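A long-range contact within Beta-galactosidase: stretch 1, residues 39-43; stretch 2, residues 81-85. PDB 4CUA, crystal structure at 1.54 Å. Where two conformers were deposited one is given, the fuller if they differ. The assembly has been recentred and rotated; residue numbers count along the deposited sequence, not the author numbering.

Stretch 1 39-43: ISYNN
Stretch 2 81-85: VGFHE

A small contact, burying 211 Å² with both sides summed, sets the edge of the Tyr41 ring against the backbone of a strand end and the edge of the His84 ring against the backbone of a loop, with no direct hydrogen bond across it and two waters bridging the stretches. Residues 39-43 form neither helix nor strand; residues 81-83 are the end of a strand that begins earlier in the chain, and 84-85 continue as loop. The register is fixed by Tyr41 and His84, whose CA atoms lie 5.4 Å apart. Ile39 and Ser40 are extended (phi/psi -125/119 and -142/129), Tyr41 turns to -102/15, Asn42 is extended again at -143/-159, and Asn43 returns to -107/19. In the second stretch the backbone stays extended throughout, from Val81 at -136/123 through Gly82 (-92/97), Phe83 (-73/145) and His84 (-117/151) to Glu85 at -144/144.

Tyr41 has the largest covered area. Its CA-to-CB bond points sideways, but chi1 of -65° (m) and chi2 of -81° bring the end of the ring nearer to stretch 2. There Tyr41 CE1 approaches Phe83 O to 3.2 Å, with the carbonyl oxygen near the ring plane, at the edge; His84 CA also lies at this edge. Further along the ring, Tyr41 OH packs 3.7 Å from Gly82 CA. The glycine leaves room for the hydroxyl: an ideal CB on Gly82 would point toward stretch 1 and stand 2.8 Å from Tyr41 OH, a clash. Val81 and Phe83, flanking the glycine, point their CA-to-CB bonds away, so Phe83 joins the contact through its carbonyl.

His84 also starts sideways, and chi1 of 153° (t) with chi2 of -80° carries its imidazole to the backbone of stretch 1. His84 CD2 lies 3.4 Å from Tyr41 O and 4.2 Å from Asn42 N, both at the ring edge.

Water 1 links the two backbones, donating to Tyr41 O at 3.0 Å from its oxygen and accepting from Glu85 N at 2.9 Å. Water 2 joins side chains: its oxygen is 2.8 Å from Asn43 OD1, to which it donates, and 2.8 Å from His84 NE2, to which it is also hydrogen-bonded. Asn43 (chi1 -59°, m) thus reaches His84 through solvent. Within stretch 1, Asn42 N donates to Ser40 OG (chi1 177°, t) over 3.3 Å at a nearly straight 167°, a local bond spanning Tyr41, while the Asn42 CA-to-CB bond points away.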

# COMPACT_ATOMS: atom_id res chain seq x y z
N ILE A 39 -6.94 -12.95 -1.23
CA ILE A 39 -6.40 -12.57 -2.51
C ILE A 39 -7.42 -12.97 -3.53
O ILE A 39 -7.76 -14.16 -3.68
CB ILE A 39 -5.06 -13.24 -2.81
CG1 ILE A 39 -4.04 -12.86 -1.70
CG2 ILE A 39 -4.58 -12.87 -4.21
CD1 ILE A 39 -2.65 -13.33 -1.98
N SER A 40 -7.95 -11.99 -4.27
CA SER A 40 -8.94 -12.27 -5.30
C SER A 40 -8.72 -11.37 -6.51
O SER A 40 -8.64 -10.15 -6.40
CB SER A 40 -10.35 -12.03 -4.81
OG SER A 40 -11.23 -12.26 -5.93
N TYR A 41 -8.67 -11.97 -7.67
CA TYR A 41 -8.53 -11.23 -8.92
C TYR A 41 -9.83 -11.08 -9.72
O TYR A 41 -9.81 -10.67 -10.87
CB TYR A 41 -7.43 -11.88 -9.77
CG TYR A 41 -6.10 -11.75 -9.08
CD1 TYR A 41 -5.34 -10.60 -9.13
CD2 TYR A 41 -5.58 -12.83 -8.38
CE1 TYR A 41 -4.11 -10.54 -8.46
CE2 TYR A 41 -4.39 -12.77 -7.74
CZ TYR A 41 -3.63 -11.64 -7.82
OH TYR A 41 -2.42 -11.53 -7.17
N ASN A 42 -10.93 -11.35 -9.05
CA ASN A 42 -12.25 -11.25 -9.68
C ASN A 42 -13.28 -10.72 -8.70
O ASN A 42 -12.95 -10.05 -7.72
CB ASN A 42 -12.59 -12.61 -10.34
CG ASN A 42 -12.64 -13.71 -9.33
OD1 ASN A 42 -13.01 -13.53 -8.20
ND2 ASN A 42 -12.19 -14.89 -9.75
N ASN A 43 -14.56 -10.96 -8.94
CA ASN A 43 -15.60 -10.53 -8.06
C ASN A 43 -16.25 -11.60 -7.24
O ASN A 43 -17.34 -11.42 -6.73
CB ASN A 43 -16.65 -9.74 -8.84
CG ASN A 43 -16.07 -8.53 -9.52
OD1 ASN A 43 -15.16 -7.84 -8.99
ND2 ASN A 43 -16.65 -8.16 -10.66
N VAL A 81 2.94 -6.75 -4.53
CA VAL A 81 1.62 -6.15 -4.79
C VAL A 81 0.90 -6.94 -5.84
O VAL A 81 1.34 -7.09 -6.97
CB VAL A 81 1.75 -4.71 -5.29
CG1 VAL A 81 0.36 -4.06 -5.47
CG2 VAL A 81 2.60 -3.88 -4.40
N GLY A 82 -0.28 -7.40 -5.46
CA GLY A 82 -1.17 -8.10 -6.37
C GLY A 82 -2.12 -7.12 -7.03
O GLY A 82 -3.13 -6.77 -6.45
N PHE A 83 -1.79 -6.68 -8.21
CA PHE A 83 -2.69 -5.81 -8.95
C PHE A 83 -3.87 -6.58 -9.49
O PHE A 83 -3.74 -7.71 -10.00
CB PHE A 83 -1.92 -5.09 -10.07
CG PHE A 83 -0.88 -4.13 -9.56
CD1 PHE A 83 -1.26 -2.95 -8.93
CD2 PHE A 83 0.48 -4.42 -9.64
CE1 PHE A 83 -0.29 -2.08 -8.44
CE2 PHE A 83 1.43 -3.56 -9.12
CZ PHE A 83 1.05 -2.39 -8.52
N HIS A 84 -5.03 -5.93 -9.52
CA HIS A 84 -6.24 -6.46 -10.08
C HIS A 84 -6.69 -5.61 -11.26
O HIS A 84 -6.40 -4.45 -11.29
CB HIS A 84 -7.32 -6.59 -8.98
CG HIS A 84 -8.74 -6.51 -9.47
ND1 HIS A 84 -9.34 -5.32 -9.75
CD2 HIS A 84 -9.63 -7.47 -9.81
CE1 HIS A 84 -10.57 -5.53 -10.19
NE2 HIS A 84 -10.77 -6.83 -10.24
N GLU A 85 -7.37 -6.21 -12.20
CA GLU A 85 -7.90 -5.44 -13.32
C GLU A 85 -9.25 -5.95 -13.75
O GLU A 85 -9.52 -7.15 -13.78
CB GLU A 85 -6.95 -5.45 -14.52
CG GLU A 85 -6.83 -6.77 -15.24
CD GLU A 85 -5.95 -6.69 -16.48
OE1 GLU A 85 -5.52 -5.60 -16.85
OE2 GLU A 85 -5.66 -7.75 -17.06
O HOH W 1 -7.42 -9.10 -11.83
O HOH W 2 -13.23 -7.81 -11.07